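PDB 3I0P: malate dehydrogenase from Entamoeba histolytica, which probably catalyses the reversible NAD-dependent oxidation of malate to oxaloacetate. Local coordinates for residues S27-E30 against N31-V35; R54-V58 against Y59-I63; I14-F17 against M18-L22; L344-V347 against T348-M352; Q335-K339 against F340-L344. All blocks are in the same frame, centred on the assembly; numbering follows the deposited sequence.

Interaction 1 of 5, residues S27-E30 against N31-V35; sequences SDEE and NARMV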
# COMPACT_ATOMS: atom_id res chain seq x y z
N SER A 27 18.29 -21.65 -22.05
CA SER A 27 17.16 -21.73 -21.11
C SER A 27 16.40 -23.05 -21.22
O SER A 27 16.26 -23.61 -22.30
CB SER A 27 16.18 -20.59 -21.33
OG SER A 27 16.83 -19.34 -21.23
N ASP A 28 15.93 -23.54 -20.08
CA ASP A 28 14.92 -24.58 -20.05
C ASP A 28 13.73 -24.07 -20.86
O ASP A 28 13.38 -22.88 -20.79
CB ASP A 28 14.51 -24.88 -18.61
CG ASP A 28 13.22 -25.67 -18.53
OD1 ASP A 28 13.28 -26.89 -18.27
OD2 ASP A 28 12.13 -25.08 -18.73
N GLU A 29 13.10 -24.96 -21.64
CA GLU A 29 12.04 -24.54 -22.55
C GLU A 29 10.85 -23.88 -21.83
O GLU A 29 10.37 -22.82 -22.27
CB GLU A 29 11.59 -25.70 -23.44
CG GLU A 29 10.70 -25.25 -24.59
CD GLU A 29 9.22 -25.23 -24.24
OE1 GLU A 29 8.82 -25.80 -23.21
OE2 GLU A 29 8.45 -24.64 -25.02
N GLU A 30 10.38 -24.49 -20.75
CA GLU A 30 9.29 -23.89 -19.99
C GLU A 30 9.71 -22.53 -19.42
O GLU A 30 8.92 -21.57 -19.46
CB GLU A 30 8.79 -24.83 -18.89
CG GLU A 30 7.45 -24.39 -18.28
CD GLU A 30 7.02 -25.25 -17.09
OE1 GLU A 30 7.79 -26.15 -16.67
OE2 GLU A 30 5.89 -25.03 -16.59
N ASN A 31 10.94 -22.44 -18.90
CA ASN A 31 11.50 -21.16 -18.44
C ASN A 31 11.45 -20.08 -19.52
O ASN A 31 11.06 -18.95 -19.24
CB ASN A 31 12.93 -21.33 -17.94
CG ASN A 31 13.01 -21.96 -16.54
OD1 ASN A 31 12.00 -22.42 -15.98
ND2 ASN A 31 14.22 -22.00 -15.98
N ALA A 32 11.84 -20.42 -20.75
CA ALA A 32 11.78 -19.46 -21.86
C ALA A 32 10.37 -18.94 -22.04
O ALA A 32 10.18 -17.75 -22.27
CB ALA A 32 12.30 -20.07 -23.15
N ARG A 33 9.38 -19.82 -21.91
CA ARG A 33 7.97 -19.44 -22.03
C ARG A 33 7.49 -18.52 -20.91
O ARG A 33 6.82 -17.52 -21.17
CB ARG A 33 7.07 -20.67 -22.15
CG ARG A 33 6.74 -21.04 -23.59
CD ARG A 33 5.77 -22.20 -23.67
NE ARG A 33 6.31 -23.42 -23.10
CZ ARG A 33 5.72 -24.16 -22.17
NH1 ARG A 33 4.53 -23.81 -21.68
NH2 ARG A 33 6.31 -25.26 -21.73
N MET A 34 7.83 -18.85 -19.67
CA MET A 34 7.42 -18.04 -18.53
C MET A 34 8.00 -16.63 -18.64
O MET A 34 7.28 -15.66 -18.46
CB MET A 34 7.83 -18.70 -17.20
CG MET A 34 7.03 -19.95 -16.85
SD MET A 34 7.51 -20.63 -15.25
CE MET A 34 6.35 -21.97 -15.03
N VAL A 35 9.28 -16.54 -18.98
CA VAL A 35 10.01 -15.27 -19.10
C VAL A 35 9.52 -14.41 -20.25
O VAL A 35 9.34 -13.20 -20.08
CB VAL A 35 11.53 -15.52 -19.24
CG1 VAL A 35 12.29 -14.25 -19.65
CG2 VAL A 35 12.07 -16.10 -17.95

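Interaction 2 of 5, residues R54-V58 against Y59-I63; sequences RFKTV and YIDRI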
# COMPACT_ATOMS: atom_id res chain seq x y z
N ARG A 54 14.58 -3.96 -23.18
CA ARG A 54 15.48 -4.25 -22.08
C ARG A 54 15.91 -5.70 -22.16
O ARG A 54 16.64 -6.20 -21.31
CB ARG A 54 14.74 -3.97 -20.78
CG ARG A 54 15.58 -3.37 -19.67
CD ARG A 54 16.46 -2.20 -20.12
NE ARG A 54 15.69 -0.99 -20.39
CZ ARG A 54 16.17 0.07 -21.03
NH1 ARG A 54 17.43 0.06 -21.46
NH2 ARG A 54 15.41 1.15 -21.24
N PHE A 55 15.46 -6.39 -23.21
CA PHE A 55 15.72 -7.81 -23.38
C PHE A 55 17.21 -8.10 -23.38
O PHE A 55 17.68 -8.92 -22.59
CB PHE A 55 15.08 -8.29 -24.69
CG PHE A 55 15.19 -9.77 -24.92
CD1 PHE A 55 14.77 -10.68 -23.95
CD2 PHE A 55 15.68 -10.26 -26.12
CE1 PHE A 55 14.86 -12.05 -24.17
CE2 PHE A 55 15.77 -11.61 -26.36
CZ PHE A 55 15.35 -12.52 -25.38
N LYS A 56 17.95 -7.40 -24.24
CA LYS A 56 19.38 -7.66 -24.40
C LYS A 56 20.22 -7.38 -23.14
O LYS A 56 20.94 -8.26 -22.66
CB LYS A 56 19.97 -6.92 -25.60
CG LYS A 56 21.30 -7.53 -26.01
CD LYS A 56 22.08 -6.68 -26.98
CE LYS A 56 23.56 -7.07 -26.95
NZ LYS A 56 24.28 -6.50 -25.77
N THR A 57 20.12 -6.15 -22.61
CA THR A 57 21.01 -5.74 -21.52
C THR A 57 20.63 -6.30 -20.15
O THR A 57 21.51 -6.62 -19.35
CB THR A 57 21.12 -4.21 -21.41
OG1 THR A 57 19.83 -3.66 -21.15
CG2 THR A 57 21.68 -3.61 -22.71
N VAL A 58 19.34 -6.45 -19.89
CA VAL A 58 18.89 -6.85 -18.55
C VAL A 58 18.75 -8.37 -18.39
O VAL A 58 18.79 -8.90 -17.28
CB VAL A 58 17.61 -6.06 -18.11
CG1 VAL A 58 17.02 -6.57 -16.80
CG2 VAL A 58 17.96 -4.58 -17.98
N TYR A 59 18.65 -9.08 -19.51
CA TYR A 59 18.49 -10.53 -19.47
C TYR A 59 19.59 -11.30 -20.22
O TYR A 59 20.34 -12.05 -19.60
CB TYR A 59 17.07 -10.94 -19.89
CG TYR A 59 16.03 -10.28 -19.01
CD1 TYR A 59 15.80 -10.75 -17.71
CD2 TYR A 59 15.33 -9.15 -19.45
CE1 TYR A 59 14.87 -10.12 -16.89
CE2 TYR A 59 14.39 -8.53 -18.62
CZ TYR A 59 14.17 -9.02 -17.35
OH TYR A 59 13.25 -8.41 -16.53
N ILE A 60 19.69 -11.08 -21.54
CA ILE A 60 20.65 -11.83 -22.37
C ILE A 60 22.10 -11.57 -21.95
O ILE A 60 22.84 -12.51 -21.68
CB ILE A 60 20.42 -11.61 -23.90
CG1 ILE A 60 18.94 -11.86 -24.27
CG2 ILE A 60 21.34 -12.51 -24.74
CD1 ILE A 60 18.38 -13.24 -23.89
N ASP A 61 22.49 -10.31 -21.86
CA ASP A 61 23.83 -9.95 -21.40
C ASP A 61 24.14 -10.52 -20.01
O ASP A 61 25.30 -10.77 -19.68
CB ASP A 61 23.99 -8.43 -21.34
CG ASP A 61 24.21 -7.80 -22.71
OD1 ASP A 61 24.28 -8.53 -23.73
OD2 ASP A 61 24.30 -6.55 -22.75
N ARG A 62 23.10 -10.70 -19.20
CA ARG A 62 23.30 -11.15 -17.84
C ARG A 62 23.44 -12.66 -17.77
O ARG A 62 24.24 -13.17 -16.98
CB ARG A 62 22.21 -10.61 -16.92
CG ARG A 62 22.22 -9.10 -16.84
CD ARG A 62 21.63 -8.62 -15.53
NE ARG A 62 21.56 -7.16 -15.46
CZ ARG A 62 20.76 -6.49 -14.64
NH1 ARG A 62 19.95 -7.14 -13.82
NH2 ARG A 62 20.76 -5.16 -14.64
N ILE A 63 22.69 -13.38 -18.60
CA ILE A 63 22.88 -14.82 -18.78
C ILE A 63 24.31 -15.11 -19.30
O ILE A 63 24.97 -16.07 -18.87
CB ILE A 63 21.83 -15.42 -19.74
CG1 ILE A 63 20.42 -15.20 -19.19
CG2 ILE A 63 22.10 -16.91 -19.96
CD1 ILE A 63 19.30 -15.57 -20.15

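Interaction 3 of 5, residues I14-F17 against M18-L22; sequences IKEF and MYQVL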
# COMPACT_ATOMS: atom_id res chain seq x y z
N ILE A 14 7.88 -10.20 -31.77
CA ILE A 14 8.62 -9.93 -30.53
C ILE A 14 8.55 -11.13 -29.58
O ILE A 14 9.57 -11.53 -29.01
CB ILE A 14 8.10 -8.64 -29.84
CG1 ILE A 14 8.26 -7.44 -30.77
CG2 ILE A 14 8.84 -8.39 -28.52
CD1 ILE A 14 7.45 -6.23 -30.36
N LYS A 15 7.34 -11.68 -29.42
CA LYS A 15 7.04 -12.86 -28.60
C LYS A 15 7.89 -14.06 -28.99
O LYS A 15 8.59 -14.62 -28.15
CB LYS A 15 5.58 -13.28 -28.82
CG LYS A 15 4.61 -13.05 -27.71
CD LYS A 15 3.24 -13.55 -28.15
CE LYS A 15 2.41 -14.08 -26.98
NZ LYS A 15 0.96 -13.74 -27.15
N GLU A 16 7.80 -14.44 -30.27
CA GLU A 16 8.50 -15.61 -30.81
C GLU A 16 10.00 -15.45 -30.75
O GLU A 16 10.73 -16.41 -30.46
CB GLU A 16 8.06 -15.86 -32.26
CG GLU A 16 9.05 -16.68 -33.10
CD GLU A 16 8.95 -18.18 -32.87
OE1 GLU A 16 8.25 -18.61 -31.93
OE2 GLU A 16 9.59 -18.94 -33.64
N PHE A 17 10.46 -14.23 -31.02
CA PHE A 17 11.89 -13.93 -31.10
C PHE A 17 12.53 -14.09 -29.75
O PHE A 17 13.60 -14.68 -29.61
CB PHE A 17 12.11 -12.51 -31.62
CG PHE A 17 13.55 -12.08 -31.60
CD1 PHE A 17 14.44 -12.55 -32.57
CD2 PHE A 17 14.01 -11.19 -30.64
CE1 PHE A 17 15.78 -12.15 -32.56
CE2 PHE A 17 15.35 -10.78 -30.62
CZ PHE A 17 16.24 -11.26 -31.58
N MET A 18 11.85 -13.56 -28.74
CA MET A 18 12.32 -13.58 -27.37
C MET A 18 12.48 -15.03 -26.91
O MET A 18 13.48 -15.40 -26.29
CB MET A 18 11.33 -12.83 -26.50
CG MET A 18 11.97 -11.83 -25.57
SD MET A 18 11.11 -10.25 -25.36
CE MET A 18 9.39 -10.73 -25.21
N TYR A 19 11.51 -15.86 -27.26
CA TYR A 19 11.48 -17.26 -26.89
C TYR A 19 12.58 -18.07 -27.61
O TYR A 19 13.18 -18.97 -27.00
CB TYR A 19 10.09 -17.80 -27.18
CG TYR A 19 9.90 -19.29 -27.17
CD1 TYR A 19 9.87 -20.01 -25.97
CD2 TYR A 19 9.69 -19.99 -28.36
CE1 TYR A 19 9.68 -21.40 -25.97
CE2 TYR A 19 9.49 -21.37 -28.37
CZ TYR A 19 9.48 -22.07 -27.18
OH TYR A 19 9.28 -23.42 -27.20
N GLN A 20 12.84 -17.76 -28.88
CA GLN A 20 13.90 -18.46 -29.61
C GLN A 20 15.28 -18.08 -29.08
O GLN A 20 16.13 -18.95 -28.89
CB GLN A 20 13.81 -18.23 -31.12
CG GLN A 20 12.52 -18.72 -31.80
CD GLN A 20 12.26 -20.22 -31.65
OE1 GLN A 20 13.18 -21.05 -31.66
NE2 GLN A 20 10.98 -20.58 -31.55
N VAL A 21 15.51 -16.80 -28.82
CA VAL A 21 16.80 -16.36 -28.30
C VAL A 21 17.09 -16.94 -26.90
O VAL A 21 18.25 -17.25 -26.57
CB VAL A 21 16.95 -14.82 -28.32
CG1 VAL A 21 18.31 -14.40 -27.78
CG2 VAL A 21 16.76 -14.29 -29.73
N LEU A 22 16.04 -17.10 -26.10
CA LEU A 22 16.17 -17.66 -24.76
C LEU A 22 16.50 -19.15 -24.80
O LEU A 22 17.24 -19.65 -23.96
CB LEU A 22 14.92 -17.41 -23.93
CG LEU A 22 14.73 -16.00 -23.34
CD1 LEU A 22 13.26 -15.75 -23.00
CD2 LEU A 22 15.63 -15.80 -22.13

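Interaction 4 of 5, residues L344-V347 against T348-M352; sequences LPLV and TINEM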
# COMPACT_ATOMS: atom_id res chain seq x y z
N LEU A 344 9.08 0.29 -31.83
CA LEU A 344 10.34 0.16 -31.09
C LEU A 344 11.39 1.16 -31.56
O LEU A 344 11.53 1.39 -32.76
CB LEU A 344 10.88 -1.27 -31.22
CG LEU A 344 9.94 -2.41 -30.85
CD1 LEU A 344 10.64 -3.75 -31.02
CD2 LEU A 344 9.42 -2.24 -29.43
N PRO A 345 12.13 1.75 -30.60
CA PRO A 345 13.26 2.62 -30.93
C PRO A 345 14.28 1.88 -31.78
O PRO A 345 14.28 0.64 -31.82
CB PRO A 345 13.87 2.93 -29.57
CG PRO A 345 12.73 2.83 -28.63
CD PRO A 345 11.88 1.72 -29.15
N LEU A 346 15.14 2.65 -32.46
CA LEU A 346 16.17 2.12 -33.36
C LEU A 346 17.21 1.29 -32.62
O LEU A 346 17.69 0.28 -33.13
CB LEU A 346 16.86 3.27 -34.08
CG LEU A 346 17.19 3.04 -35.56
CD1 LEU A 346 16.00 3.48 -36.46
CD2 LEU A 346 18.53 3.73 -35.97
N VAL A 347 17.56 1.72 -31.41
CA VAL A 347 18.49 0.96 -30.56
C VAL A 347 18.00 -0.47 -30.32
O VAL A 347 18.79 -1.40 -30.37
CB VAL A 347 18.85 1.72 -29.23
CG1 VAL A 347 17.63 1.89 -28.32
CG2 VAL A 347 19.99 1.01 -28.49
N THR A 348 16.70 -0.63 -30.10
CA THR A 348 16.10 -1.94 -29.81
C THR A 348 16.13 -2.81 -31.06
O THR A 348 16.51 -3.99 -31.00
CB THR A 348 14.63 -1.82 -29.28
OG1 THR A 348 14.56 -0.85 -28.23
CG2 THR A 348 14.15 -3.15 -28.74
N ILE A 349 15.75 -2.21 -32.18
CA ILE A 349 15.82 -2.88 -33.47
C ILE A 349 17.22 -3.42 -33.70
O ILE A 349 17.39 -4.59 -34.09
CB ILE A 349 15.41 -1.93 -34.63
CG1 ILE A 349 13.96 -1.46 -34.47
CG2 ILE A 349 15.62 -2.60 -35.99
CD1 ILE A 349 12.93 -2.58 -34.45
N ASN A 350 18.22 -2.58 -33.44
CA ASN A 350 19.62 -2.96 -33.62
C ASN A 350 20.09 -4.02 -32.62
O ASN A 350 20.83 -4.93 -32.99
CB ASN A 350 20.51 -1.71 -33.63
CG ASN A 350 20.23 -0.82 -34.85
OD1 ASN A 350 19.91 -1.32 -35.93
ND2 ASN A 350 20.32 0.49 -34.67
N GLU A 351 19.61 -3.92 -31.38
CA GLU A 351 19.84 -5.00 -30.42
C GLU A 351 19.27 -6.33 -30.91
O GLU A 351 19.92 -7.38 -30.78
CB GLU A 351 19.27 -4.65 -29.05
CG GLU A 351 20.08 -3.65 -28.26
CD GLU A 351 19.37 -3.21 -27.00
OE1 GLU A 351 18.23 -3.65 -26.78
OE2 GLU A 351 19.95 -2.43 -26.23
N MET A 352 18.06 -6.29 -31.48
CA MET A 352 17.39 -7.51 -31.97
C MET A 352 18.15 -8.13 -33.13
O MET A 352 18.40 -9.34 -33.14
CB MET A 352 15.94 -7.23 -32.37
CG MET A 352 15.02 -6.91 -31.20
SD MET A 352 13.35 -6.38 -31.68
CE MET A 352 12.64 -7.89 -32.32

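Interaction 5 of 5, residues Q335-K339 against F340-L344; sequences QKRRK and FGDDL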
# COMPACT_ATOMS: atom_id res chain seq x y z
N GLN A 335 -4.79 -3.22 -26.28
CA GLN A 335 -5.71 -3.39 -27.41
C GLN A 335 -5.11 -2.82 -28.70
O GLN A 335 -5.17 -3.44 -29.76
CB GLN A 335 -7.09 -2.77 -27.12
CG GLN A 335 -7.89 -3.45 -26.00
CD GLN A 335 -8.15 -4.93 -26.25
OE1 GLN A 335 -7.54 -5.79 -25.62
NE2 GLN A 335 -9.06 -5.24 -27.18
N LYS A 336 -4.53 -1.63 -28.57
CA LYS A 336 -3.81 -0.96 -29.64
C LYS A 336 -2.66 -1.83 -30.18
O LYS A 336 -2.60 -2.09 -31.39
CB LYS A 336 -3.29 0.38 -29.11
CG LYS A 336 -2.55 1.26 -30.10
CD LYS A 336 -2.15 2.59 -29.42
CE LYS A 336 -1.94 3.72 -30.44
NZ LYS A 336 -0.72 3.49 -31.27
N ARG A 337 -1.78 -2.30 -29.30
CA ARG A 337 -0.56 -3.00 -29.72
C ARG A 337 -0.81 -4.42 -30.22
O ARG A 337 -0.07 -4.95 -31.06
CB ARG A 337 0.49 -2.97 -28.62
CG ARG A 337 1.03 -1.59 -28.43
CD ARG A 337 2.21 -1.57 -27.52
NE ARG A 337 2.69 -0.21 -27.34
CZ ARG A 337 3.56 0.15 -26.42
NH1 ARG A 337 4.05 -0.75 -25.59
NH2 ARG A 337 3.94 1.42 -26.32
N ARG A 338 -1.87 -5.01 -29.69
CA ARG A 338 -2.30 -6.34 -30.10
C ARG A 338 -2.57 -6.39 -31.60
O ARG A 338 -2.21 -7.35 -32.27
CB ARG A 338 -3.53 -6.75 -29.30
CG ARG A 338 -3.81 -8.24 -29.28
CD ARG A 338 -4.85 -8.58 -28.21
NE ARG A 338 -4.27 -8.67 -26.86
CZ ARG A 338 -3.64 -9.74 -26.37
NH1 ARG A 338 -3.48 -10.84 -27.11
NH2 ARG A 338 -3.15 -9.72 -25.14
N LYS A 339 -3.18 -5.34 -32.14
CA LYS A 339 -3.55 -5.34 -33.56
C LYS A 339 -2.59 -4.57 -34.47
O LYS A 339 -2.40 -4.97 -35.62
CB LYS A 339 -5.02 -4.91 -33.77
CG LYS A 339 -5.40 -3.57 -33.14
CD LYS A 339 -6.91 -3.50 -32.89
CE LYS A 339 -7.31 -2.20 -32.18
NZ LYS A 339 -8.51 -2.36 -31.30
N PHE A 340 -1.98 -3.50 -33.96
CA PHE A 340 -1.13 -2.65 -34.80
C PHE A 340 0.37 -2.79 -34.58
O PHE A 340 1.17 -2.18 -35.31
CB PHE A 340 -1.52 -1.18 -34.64
CG PHE A 340 -2.97 -0.91 -34.92
CD1 PHE A 340 -3.60 -1.47 -36.04
CD2 PHE A 340 -3.71 -0.08 -34.07
CE1 PHE A 340 -4.95 -1.22 -36.30
CE2 PHE A 340 -5.05 0.18 -34.33
CZ PHE A 340 -5.67 -0.39 -35.45
N GLY A 341 0.77 -3.60 -33.59
CA GLY A 341 2.18 -3.78 -33.27
C GLY A 341 2.73 -2.71 -32.36
O GLY A 341 1.99 -1.84 -31.89
N ASP A 342 4.03 -2.78 -32.12
CA ASP A 342 4.72 -1.95 -31.14
C ASP A 342 5.81 -1.15 -31.85
O ASP A 342 6.62 -1.69 -32.59
CB ASP A 342 5.32 -2.87 -30.06
CG ASP A 342 5.87 -2.12 -28.84
OD1 ASP A 342 5.71 -0.88 -28.72
OD2 ASP A 342 6.47 -2.80 -27.98
N ASP A 343 5.81 0.16 -31.64
CA ASP A 343 6.81 1.02 -32.24
C ASP A 343 8.09 1.05 -31.40
O ASP A 343 8.16 1.74 -30.38
CB ASP A 343 6.26 2.43 -32.43
CG ASP A 343 5.09 2.48 -33.40
OD1 ASP A 343 5.22 2.03 -34.56
OD2 ASP A 343 4.04 2.98 -32.99
N LEU A 344 9.08 0.29 -31.83
CA LEU A 344 10.34 0.16 -31.09
C LEU A 344 11.39 1.16 -31.56
O LEU A 344 11.53 1.39 -32.76
CB LEU A 344 10.88 -1.27 -31.22
CG LEU A 344 9.94 -2.41 -30.85
CD1 LEU A 344 10.64 -3.75 -31.02
CD2 LEU A 344 9.42 -2.24 -29.43

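Interaction 1 of 5, residues S27-E30 against N31-V35
Arg33 takes hold of Glu29 one helical turn back, side-on, with NE and NH2 each bonding one carboxylate oxygen. The bond from Arg33 NH2 to Glu29 OE1 is 3.0 Å long, nearly straight at 166°, and lies in the guanidinium plane. Arg33 NE meets Glu29 OE2 at 3.1 Å from a more tilted direction, since the two flat groups stand 29° apart. Glu29 reaches this place because its chain bends back at chi2 (-89°). Its OE2 is also hydrogen-bonded to Tyr19 OH of helix 11-24, which ties the pair to the helix before. Glu30 is instead stretched out across the thioether arm of Met34, with Glu30 OE2 3.5 Å from Met34 CE, and its OE1 forms a salt bridge with Lys73. The side chains of Asp28 and Asn31 cross at about a right angle. Asp28 OD2 accepts from Asn31 N at 2.9 Å through its anti lone pair, while the amide of Asn31 donates to the carbonyls of Pro70 and Ala72. Aspartate suits this place: it is short, and its charge should be stabilised by the start of the helix dipole. This is the classic N-cap, here opening helix 29-45.

Interaction 2 of 5, residues R54-V58 against Y59-I63
The first turns of helix 55-64 include a wider, pi-type turn, in which the carbonyls of Phe55 and Lys56 reach amides five residues on. Phe55 O accepts from Ile60 N at 3.1 Å, in the carbonyl plane, and also from Tyr59 N, which lies above that plane. Lys56 O takes the next bond of this kind, from Asp61 N at 2.7 Å. The wider turn sets side chains five apart above one another. Ile60 lays CG1 over one face of the Phe55 ring, 3.8 Å from the centroid, a CH-pi contact, and Ile60 CD1 touches Phe55 CZ at the rim. Isoleucine suits this place as an apolar chain that meets both the Phe55 ring and helix 11-24. The long chain of Lys56 bends at its last torsion (chi4 -78°) and brings NZ round to the Asp61 carboxylate. Lys56 NZ to Asp61 OD1 is 2.9 Å and uses the syn lone pair, while the bond to OD2 is weak. The methyl Val58 CG1 sits 3.9 Å from the centroid of the Tyr59 ring, over its face. The same methyl also lies, more loosely, over the guanidinium of Arg62. The polar end of Tyr59 is held by His123, to which its OH is hydrogen-bonded, and its ring meets that of His94. Phe55 and Ile60 face helix 11-24 and Leu355 of helix 346-359, Lys56 lies against Glu351 and Glu354 of that same helix, and both Phe55 and Tyr59 rest on Leu39 of helix 29-45.

Interaction 3 of 5, residues I14-F17 against M18-L22
Phe17 and Val21, one turn apart, form the close-packed side of this stretch of helix 11-24. The methyl Val21 CG2 lies over one face of the Phe17 ring, 3.7 Å from the centroid and somewhat toward the rim, where it also touches Phe17 CZ at 3.6 Å. Phe17 CG stands anti to the backbone N (chi1 174°), which puts it beside the carbonyl carbon and brings one ring face to Val21. Beta-branched valine has its CG2 methyl beside the backbone N, where it settles on the aromatic face. Helix 346-359 packs on the pair, with Met352, Leu355 and Ser356 against Phe17, and Tyr359 against Val21. Nearby, Ile14 and Met18 run side by side, but their meeting is slacker, with Ile14 CG2 to Met18 CE at 4.1 Å; flexible Met18 bends so that its CE comes back to Ile14, while the side chain also packs on Phe55.

Glu16 and Gln20 lie on the looser, solvent-facing side. Gln20 NE2 points to Glu16 OE1 at 3.4 Å, a weak bond, and the carboxylate and amide planes stand 48° apart. Because Glu16 occupies two conformers, this link is doubtful in detail. The main-chain bond from Val21 N to Phe17 O, 3.0 Å, is sound by comparison. The chemistry therefore implies a two-sided, amphipathic helix: aromatic and aliphatic groups fix the inner face, while charge and amide meet on the outside through a weak link.

Interaction 4 of 5, residues L344-V347 against T348-M352
The carbonyl oxygen of Pro345 is gripped by two amides of the following turn: Ile349 N at 3.2 Å, nearly straight (168°) and in the carbonyl plane, and Thr348 N, also at 3.2 Å but weakly because its angle is poor. Pro345 is the N-cap of helix 346-359, and the motif is a strand-to-helix junction, in which the chain passes from the strand that pairs with 6-9 into the helix. Proline suits this place, since its ring restricts the backbone where the chain changes course and its carbonyl can still start the helical bonding. Thr348 lies alongside that ring, with OG1 3.8 Å from Pro345 CD. Glu351 N then donates to Val347 O at 2.8 Å. The extended side chain of Glu351 runs beside Val347 and points the same way, while Glu351 also packs on Thr57. Leucine and isoleucine occupy the inner face: Leu344 CB meets Ile349 CD1 at 4.0 Å, and both side chains pack on Val9 of strand 6-9. With Ile349 CG1 beside the backbone N (chi1 -62°) and a second bend at chi2, CD1 comes back to Leu344. Farther along, the side chains of Leu344 and Met352 cross at about a right angle, with Leu344 CD1 3.8 Å from Met352 SD.

Interaction 5 of 5, residues Q335-K339 against F340-L344
Charge joins Arg337 to Asp342 across the end of helix 328-340. Asp342 OD1 lies over the centre of one guanidinium face, 3.3 Å from Arg337 CZ and 3.4 Å from Arg337 NE. No N-H points at the oxygen, so this salt bridge is electrostatic; the two planes are 22° apart, with OD1 alone over the centre of the face. The nitrogens have other partners: NH1 forms a salt bridge with Asp48 and donates to the carbonyl of Asp43. An arginine suits this place, since its broad, flat charge can serve two acidic partners, Asp48 through NH1 and Asp342 over its face.

Backbone hydrogen bonds carry the last turn. Phe340 N donates to Lys336 O at 3.0 Å, and Gly341 N to Arg337 O at 3.0 Å, the latter from above the carbonyl plane. Gly341, just past the helix, leaves helical angles with a positive phi (84°), and glycine fits because a CB at these backbone angles would press on the preceding carbonyl oxygen. The chain then passes straight into strand 342-345, which pairs antiparallel with strand 6-9, the backbone of Asp342 bonding to that of Val9. A CH...O contact from Arg337 CA to Gly341 O, 3.5 Å, accompanies the turn.

Apolar contact is found on the exposed outer side. Lys339 sends its chain over the Phe340 ring, with Lys339 CG 3.7 Å from the centroid and almost exactly on the ring normal, a CH-pi contact. With CG between the backbone N and the carbonyl carbon (chi1 54°), the lysine runs beside the phenylalanine, and Lys339 CE comes within 3.9 Å of Phe340 CE2.

Interactions 1 to 4 belong to a cluster of helices, and the contacts interlock through a few side chains. Interaction 3 touches all four others: its centre lies about 10 Å from that of interaction 1, 13 Å from interaction 2, 15 Å from interaction 4 and 17 Å from interaction 5. Tyr19 OH probably hydrogen-bonds Glu29 OE2 of interaction 1, Ile60 CD1 lies 4.1 Å from Val21 CG1, and Phe17 packs on Met352. Interactions 4 and 5 share Leu344, whose CD1 lies 4.1 Å from Ile14 CD1. Interaction 2 has the side chain of Tyr59 about 7 Å from a bound NAD, while in interaction 5 that of Arg337 is about 12 Å from one.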